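Local atomic coordinates of PtLCIB4 H88A mutant (Phaeodactylum tricornutum, PDB entry 5B5Z), a protein that probably catalyses the reversible hydration of carbon dioxide to bicarbonate as a zinc-dependent beta-carbonic anhydrase of the LCIB family. Residues A[30-42]-A[65-77]. Residues are numbered along the deposited sequence; the frame is centred on the assembly and turned at random.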
ATOM      1  N   THR A  30      20.474   2.736  11.040  1.00 16.53           N
ATOM      2  CA  THR A  30      19.183   2.729  11.724  1.00 16.93           C
ATOM      3  C   THR A  30      18.198   3.600  10.941  1.00 15.98           C
ATOM      4  O   THR A  30      18.610   4.479  10.185  1.00 16.69           O
ATOM      5  CB  THR A  30      19.265   3.270  13.150  1.00 17.43           C
ATOM      6  OG1 THR A  30      19.626   4.656  13.099  1.00 19.39           O
ATOM      7  CG2 THR A  30      20.303   2.507  13.968  1.00 20.82           C
ATOM      8  N   ASN A  31      16.904   3.370  11.132  1.00 17.61           N
ATOM      9  CA  ASN A  31      15.916   4.221  10.483  1.00 16.57           C
ATOM     10  C   ASN A  31      16.194   5.700  10.733  1.00 16.51           C
ATOM     11  O   ASN A  31      16.139   6.512   9.810  1.00 18.31           O
ATOM     12  CB  ASN A  31      14.516   3.879  10.963  1.00 20.08           C
ATOM     13  CG  ASN A  31      13.913   2.713  10.216  1.00 21.50           C
ATOM     14  OD1 ASN A  31      14.634   1.881   9.656  1.00 22.08           O
ATOM     15  ND2 ASN A  31      12.581   2.657  10.179  1.00 19.26           N
ATOM     16  N   ALA A  32      16.534   6.035  11.970  1.00 20.70           N
ATOM     17  CA  ALA A  32      16.792   7.425  12.316  1.00 18.74           C
ATOM     18  C   ALA A  32      18.003   7.974  11.560  1.00 18.08           C
ATOM     19  O   ALA A  32      17.963   9.083  11.022  1.00 18.76           O
ATOM     20  CB  ALA A  32      16.986   7.566  13.832  1.00 19.16           C
ATOM     21  N   GLU A  33      19.077   7.189  11.503  1.00 17.35           N
ATOM     22  CA  GLU A  33      20.255   7.582  10.741  1.00 16.18           C
ATOM     23  C   GLU A  33      19.939   7.772   9.266  1.00 16.89           C
ATOM     24  O   GLU A  33      20.433   8.691   8.629  1.00 18.49           O
ATOM     25  CB  GLU A  33      21.371   6.537  10.901  1.00 19.53           C
ATOM     26  CG  GLU A  33      22.021   6.555  12.288  1.00 23.52           C
ATOM     27  CD  GLU A  33      22.859   5.309  12.586  1.00 27.06           C
ATOM     28  OE1 GLU A  33      22.854   4.351  11.776  1.00 22.38           O
ATOM     29  OE2 GLU A  33      23.527   5.287  13.646  1.00 30.56           O
ATOM     30  N   LEU A  34      19.136   6.869   8.719  1.00 16.00           N
ATOM     31  CA  LEU A  34      18.755   6.955   7.312  1.00 15.00           C
ATOM     32  C   LEU A  34      17.990   8.246   6.999  1.00 14.16           C
ATOM     33  O   LEU A  34      18.308   8.970   6.057  1.00 16.08           O
ATOM     34  CB  LEU A  34      17.908   5.742   6.929  1.00 14.98           C
ATOM     35  CG  LEU A  34      17.326   5.786   5.511  1.00 14.98           C
ATOM     36  CD1 LEU A  34      18.427   5.582   4.481  1.00 16.35           C
ATOM     37  CD2 LEU A  34      16.229   4.732   5.365  1.00 16.86           C
ATOM     38  N   VAL A  35      16.943   8.506   7.768  1.00 15.60           N
ATOM     39  CA  VAL A  35      16.113   9.667   7.499  1.00 14.98           C
ATOM     40  C   VAL A  35      16.917  10.957   7.681  1.00 16.17           C
ATOM     41  O   VAL A  35      16.811  11.878   6.871  1.00 18.49           O
ATOM     42  CB  VAL A  35      14.875   9.663   8.386  1.00 16.83           C
ATOM     43  CG1 VAL A  35      14.079  10.969   8.212  1.00 17.77           C
ATOM     44  CG2 VAL A  35      14.002   8.464   8.017  1.00 18.02           C
ATOM     45  N   ALA A  36      17.750  10.998   8.716  1.00 16.96           N
ATOM     46  CA  ALA A  36      18.608  12.157   8.945  1.00 20.69           C
ATOM     47  C   ALA A  36      19.550  12.391   7.769  1.00 18.83           C
ATOM     48  O   ALA A  36      19.667  13.508   7.258  1.00 20.25           O
ATOM     49  CB  ALA A  36      19.395  11.983  10.232  1.00 21.52           C
ATOM     50  N   MET A  37      20.197  11.320   7.316  1.00 16.51           N
ATOM     51  CA  MET A  37      21.146  11.411   6.218  1.00 18.23           C
ATOM     52  C   MET A  37      20.480  11.831   4.907  1.00 19.31           C
ATOM     53  O   MET A  37      20.970  12.713   4.203  1.00 22.13           O
ATOM     54  CB  MET A  37      21.867  10.074   6.031  1.00 21.26           C
ATOM     55  CG  MET A  37      22.872  10.124   4.922  1.00 22.80           C
ATOM     56  SD  MET A  37      23.354   8.504   4.288  1.00 38.24           S
ATOM     57  CE  MET A  37      21.870   7.991   3.395  1.00 25.20           C
ATOM     58  N   VAL A  38      19.348  11.213   4.581  1.00 16.12           N
ATOM     59  CA  VAL A  38      18.696  11.505   3.318  1.00 15.28           C
ATOM     60  C   VAL A  38      18.137  12.938   3.299  1.00 16.40           C
ATOM     61  O   VAL A  38      18.296  13.663   2.318  1.00 17.93           O
ATOM     62  CB  VAL A  38      17.560  10.497   3.031  1.00 14.33           C
ATOM     63  CG1 VAL A  38      16.733  10.956   1.840  1.00 16.23           C
ATOM     64  CG2 VAL A  38      18.147   9.106   2.777  1.00 17.19           C
ATOM     65  N   SER A  39      17.488  13.331   4.386  1.00 17.14           N
ATOM     66  CA  SER A  39      16.859  14.647   4.435  1.00 19.23           C
ATOM     67  C   SER A  39      17.932  15.733   4.439  1.00 19.91           C
ATOM     68  O   SER A  39      17.767  16.754   3.786  1.00 24.39           O
ATOM     69  CB  SER A  39      15.942  14.783   5.654  1.00 21.01           C
ATOM     70  OG  SER A  39      16.629  14.589   6.874  1.00 19.95           O
ATOM     71  N   LYS A  40      19.044  15.499   5.138  1.00 18.87           N
ATOM     72  CA  LYS A  40      20.134  16.477   5.137  1.00 24.10           C
ATOM     73  C   LYS A  40      20.700  16.671   3.740  1.00 25.46           C
ATOM     74  O   LYS A  40      20.912  17.797   3.301  1.00 23.10           O
ATOM     75  CB  LYS A  40      21.252  16.053   6.092  1.00 24.76           C
ATOM     76  CG  LYS A  40      22.426  17.040   6.143  1.00 31.29           C
ATOM     77  CD  LYS A  40      23.543  16.525   7.039  1.00 33.76           C
ATOM     78  CE  LYS A  40      24.530  17.629   7.394  1.00 38.34           C
ATOM     79  NZ  LYS A  40      25.269  17.301   8.649  1.00 41.93           N
ATOM     80  N   ARG A  41      20.942  15.570   3.034  1.00 19.47           N
ATOM     81  CA  ARG A  41      21.488  15.656   1.692  1.00 21.25           C
ATOM     82  C   ARG A  41      20.515  16.322   0.725  1.00 20.05           C
ATOM     83  O   ARG A  41      20.887  17.226  -0.014  1.00 21.87           O
ATOM     84  CB  ARG A  41      21.871  14.260   1.184  1.00 22.42           C
ATOM     85  CG  ARG A  41      22.397  14.240  -0.243  1.00 22.78           C
ATOM     86  CD  ARG A  41      23.637  15.113  -0.395  1.00 30.08           C
ATOM     87  NE  ARG A  41      24.666  14.760   0.578  1.00 35.87           N
ATOM     88  CZ  ARG A  41      25.686  13.946   0.324  1.00 40.56           C
ATOM     89  NH1 ARG A  41      25.816  13.397  -0.874  1.00 39.68           N
ATOM     90  NH2 ARG A  41      26.578  13.680   1.271  1.00 45.64           N
ATOM     91  N   LEU A  42      19.255  15.895   0.728  1.00 17.56           N
ATOM     92  CA  LEU A  42      18.318  16.431  -0.246  1.00 17.34           C
ATOM     93  C   LEU A  42      17.949  17.895   0.029  1.00 20.47           C
ATOM     94  O   LEU A  42      17.547  18.612  -0.889  1.00 20.76           O
ATOM     95  CB  LEU A  42      17.066  15.553  -0.298  1.00 15.43           C
ATOM     96  CG  LEU A  42      17.296  14.144  -0.864  1.00 15.68           C
ATOM     97  CD1 LEU A  42      15.958  13.423  -0.859  1.00 15.48           C
ATOM     98  CD2 LEU A  42      17.868  14.190  -2.278  1.00 17.02           C
ATOM     99  N   ARG A  65       5.798  -0.694   7.961  1.00 16.81           N
ATOM    100  CA  ARG A  65       5.229   0.625   8.255  1.00 18.72           C
ATOM    101  C   ARG A  65       6.145   1.626   8.991  1.00 18.05           C
ATOM    102  O   ARG A  65       6.063   2.820   8.707  1.00 19.67           O
ATOM    103  CB  ARG A  65       3.926   0.483   9.063  1.00 19.57           C
ATOM    104  CG  ARG A  65       2.781  -0.326   8.385  1.00 20.38           C
ATOM    105  CD  ARG A  65       2.119   0.360   7.197  1.00 22.16           C
ATOM    106  NE  ARG A  65       2.846   0.108   5.957  1.00 23.14           N
ATOM    107  CZ  ARG A  65       2.729  -1.006   5.239  1.00 24.62           C
ATOM    108  NH1 ARG A  65       3.443  -1.150   4.128  1.00 24.06           N
ATOM    109  NH2 ARG A  65       1.899  -1.977   5.628  1.00 19.38           N
ATOM    110  N   PRO A  66       7.005   1.171   9.935  1.00 19.28           N
ATOM    111  CA  PRO A  66       7.821   2.186  10.630  1.00 19.78           C
ATOM    112  C   PRO A  66       8.691   3.059   9.726  1.00 17.93           C
ATOM    113  O   PRO A  66       8.879   4.244  10.008  1.00 19.55           O
ATOM    114  CB  PRO A  66       8.702   1.338  11.553  1.00 19.30           C
ATOM    115  CG  PRO A  66       7.864   0.143  11.840  1.00 21.29           C
ATOM    116  CD  PRO A  66       7.193  -0.162  10.540  1.00 20.41           C
ATOM    117  N   LEU A  67       9.195   2.491   8.639  1.00 17.42           N
ATOM    118  CA  LEU A  67      10.016   3.244   7.702  1.00 17.08           C
ATOM    119  C   LEU A  67       9.201   4.332   6.992  1.00 17.54           C
ATOM    120  O   LEU A  67       9.668   5.459   6.821  1.00 18.23           O
ATOM    121  CB  LEU A  67      10.651   2.288   6.682  1.00 19.46           C
ATOM    122  CG  LEU A  67      11.602   2.913   5.660  1.00 21.31           C
ATOM    123  CD1 LEU A  67      12.713   3.669   6.337  1.00 20.99           C
ATOM    124  CD2 LEU A  67      12.151   1.857   4.708  1.00 20.41           C
ATOM    125  N   GLU A  68       7.981   3.993   6.598  1.00 17.95           N
ATOM    126  CA  GLU A  68       7.082   4.965   5.991  1.00 18.27           C
ATOM    127  C   GLU A  68       6.738   6.077   6.967  1.00 20.50           C
ATOM    128  O   GLU A  68       6.691   7.247   6.580  1.00 21.22           O
ATOM    129  CB  GLU A  68       5.796   4.290   5.510  1.00 23.32           C
ATOM    130  CG  GLU A  68       6.053   3.196   4.499  1.00 21.16           C
ATOM    131  CD  GLU A  68       4.772   2.606   3.951  1.00 25.08           C
ATOM    132  OE1 GLU A  68       3.789   2.522   4.725  1.00 27.49           O
ATOM    133  OE2 GLU A  68       4.746   2.261   2.743  1.00 25.92           O
ATOM    134  N   GLN A  69       6.479   5.703   8.218  1.00 19.22           N
ATOM    135  CA  GLN A  69       6.159   6.684   9.252  1.00 19.11           C
ATOM    136  C   GLN A  69       7.335   7.620   9.506  1.00 21.43           C
ATOM    137  O   GLN A  69       7.149   8.826   9.656  1.00 21.67           O
ATOM    138  CB  GLN A  69       5.745   5.990  10.544  1.00 23.55           C
ATOM    139  CG  GLN A  69       4.380   5.325  10.458  1.00 28.73           C
ATOM    140  CD  GLN A  69       4.050   4.529  11.705  1.00 39.43           C
ATOM    141  OE1 GLN A  69       4.814   4.524  12.673  1.00 45.22           O
ATOM    142  NE2 GLN A  69       2.897   3.864  11.697  1.00 42.09           N
ATOM    143  N   ASP A  70       8.546   7.077   9.528  1.00 17.79           N
ATOM    144  CA  ASP A  70       9.720   7.902   9.820  1.00 19.94           C
ATOM    145  C   ASP A  70      10.000   8.936   8.721  1.00 16.75           C
ATOM    146  O   ASP A  70      10.299  10.103   9.001  1.00 20.34           O
ATOM    147  CB  ASP A  70      10.941   7.012  10.044  1.00 18.68           C
ATOM    148  CG  ASP A  70      10.847   6.200  11.324  1.00 26.01           C
ATOM    149  OD1 ASP A  70      10.037   6.549  12.214  1.00 27.55           O
ATOM    150  OD2 ASP A  70      11.590   5.200  11.447  1.00 22.15           O
ATOM    151  N   PHE A  71       9.878   8.538   7.460  1.00 16.62           N
ATOM    152  CA  PHE A  71       9.997   9.515   6.378  1.00 14.93           C
ATOM    153  C   PHE A  71       8.780  10.439   6.312  1.00 16.67           C
ATOM    154  O   PHE A  71       8.890  11.586   5.897  1.00 18.33           O
ATOM    155  CB  PHE A  71      10.193   8.808   5.026  1.00 14.71           C
ATOM    156  CG  PHE A  71      11.631   8.507   4.710  1.00 14.39           C
ATOM    157  CD1 PHE A  71      12.507   9.533   4.370  1.00 17.33           C
ATOM    158  CD2 PHE A  71      12.113   7.211   4.743  1.00 16.04           C
ATOM    159  CE1 PHE A  71      13.830   9.273   4.073  1.00 19.43           C
ATOM    160  CE2 PHE A  71      13.443   6.954   4.448  1.00 16.06           C
ATOM    161  CZ  PHE A  71      14.302   7.987   4.120  1.00 17.27           C
ATOM    162  N   GLY A  72       7.626   9.906   6.688  1.00 16.71           N
ATOM    163  CA  GLY A  72       6.385  10.661   6.670  1.00 18.29           C
ATOM    164  C   GLY A  72       6.414  11.810   7.657  1.00 21.38           C
ATOM    165  O   GLY A  72       5.803  12.856   7.426  1.00 20.65           O
ATOM    166  N   GLU A  73       7.142  11.633   8.750  1.00 17.75           N
ATOM    167  CA  GLU A  73       7.317  12.745   9.696  1.00 19.92           C
ATOM    168  C   GLU A  73       8.020  13.942   9.070  1.00 22.91           C
ATOM    169  O   GLU A  73       7.796  15.088   9.489  1.00 27.35           O
ATOM    170  CB  GLU A  73       8.086  12.286  10.933  1.00 23.00           C
ATOM    171  CG  GLU A  73       7.320  11.313  11.781  1.00 29.24           C
ATOM    172  CD  GLU A  73       8.116  10.803  12.971  1.00 40.50           C
ATOM    173  OE1 GLU A  73       9.346  11.060  13.043  1.00 41.80           O
ATOM    174  OE2 GLU A  73       7.500  10.134  13.831  1.00 42.84           O
ATOM    175  N   VAL A  74       8.865  13.689   8.071  1.00 18.84           N
ATOM    176  CA  VAL A  74       9.613  14.743   7.403  1.00 18.86           C
ATOM    177  C   VAL A  74       8.861  15.281   6.184  1.00 23.04           C
ATOM    178  O   VAL A  74       8.793  16.489   5.975  1.00 26.39           O
ATOM    179  CB  VAL A  74      11.030  14.249   6.971  1.00 21.80           C
ATOM    180  CG1 VAL A  74      11.766  15.335   6.188  1.00 20.64           C
ATOM    181  CG2 VAL A  74      11.846  13.821   8.193  1.00 21.55           C
ATOM    182  N   TYR A  75       8.272  14.396   5.381  1.00 17.13           N
ATOM    183  CA  TYR A  75       7.752  14.828   4.084  1.00 17.21           C
ATOM    184  C   TYR A  75       6.234  14.713   3.927  1.00 17.78           C
ATOM    185  O   TYR A  75       5.695  15.071   2.879  1.00 21.25           O
ATOM    186  CB  TYR A  75       8.435  14.041   2.957  1.00 17.51           C
ATOM    187  CG  TYR A  75       9.928  14.271   2.887  1.00 17.53           C
ATOM    188  CD1 TYR A  75      10.452  15.483   2.442  1.00 19.81           C
ATOM    189  CD2 TYR A  75      10.824  13.275   3.279  1.00 16.97           C
ATOM    190  CE1 TYR A  75      11.829  15.694   2.377  1.00 20.72           C
ATOM    191  CE2 TYR A  75      12.199  13.474   3.212  1.00 20.82           C
ATOM    192  CZ  TYR A  75      12.697  14.687   2.762  1.00 20.13           C
ATOM    193  OH  TYR A  75      14.059  14.878   2.704  1.00 20.28           O
ATOM    194  N   GLY A  76       5.556  14.215   4.952  1.00 17.93           N
ATOM    195  CA  GLY A  76       4.106  14.153   4.939  1.00 18.10           C
ATOM    196  C   GLY A  76       3.530  12.873   4.355  1.00 19.71           C
ATOM    197  O   GLY A  76       4.239  11.872   4.201  1.00 20.69           O
ATOM    198  N   LYS A  77       2.241  12.929   4.031  1.00 19.47           N
ATOM    199  CA  LYS A  77       1.482  11.788   3.521  1.00 21.97           C
ATOM    200  C   LYS A  77       2.065  11.306   2.215  1.00 15.69           C
ATOM    201  O   LYS A  77       2.355  12.105   1.332  1.00 17.97           O
ATOM    202  CB  LYS A  77       0.018  12.172   3.311  1.00 22.23           C
ATOM    203  CG  LYS A  77      -0.803  12.282   4.595  1.00 27.50           C
ATOM    204  CD  LYS A  77      -1.935  13.283   4.407  1.00 32.85           C
ATOM    205  CE  LYS A  77      -2.698  13.028   3.120  1.00 30.82           C
ATOM    206  NZ  LYS A  77      -3.155  14.302   2.471  1.00 38.98           N
TER
HETATM  207  O   HOH W   1      14.953  17.338   2.615  1.00 25.31           O
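Helices 31-42 and 65-75 run roughly parallel, their axes 10.0 Å apart at closest approach and crossing at -36°, with Val35 set against Phe71 in the backbone register. This is helix-on-helix packing on one side of the mixed beta sheet of the LCIB-type beta-carbonic anhydrase fold: Leu34 and Val38 reach strands 255-264 and 238-247, while Phe71 and Tyr75 rest on strand 107-117. The Phe71 ring is the central element. Val35 CG2 sits 3.8 Å from the ring centroid of Phe71 and only 4° off its normal, a CH-pi contact over one face. Leu34 CD2 and Val38 CG1 meet the same ring at its edge, the former 3.7 Å from Phe71 CE2. Replacing Phe71 with an alanine would probably open a gap beneath Val35 CG2 and deprive Leu34 and Val38 of their shared aromatic partner. Val35 also uses its other branch: CG1, anti to the backbone N (chi1 174°), is directed to Val74 CG2 at 3.6 Å. At the N-terminal end of helix 31-42, Asn31 ND2 donates to Asp70 OD2 in a fairly straight bond of 3.0 Å. The acceptor lies almost in the amide plane, but the two planar groups stand nearly perpendicular, and OD2 is approached on its anti side. Next to this bond, Thr30 and Glu33 form a capping box that closes the first turn. Toward the other end, Ser39 OG turns back onto its own helix and bonds Val35 O, which also accepts from Ser39 N on the opposite face of the carbonyl plane. The Tyr75 hydroxyl instead bridges the helices through water: OH donates to a water 2.6 Å away, and that water donates to Ser39 O at 3.1 Å.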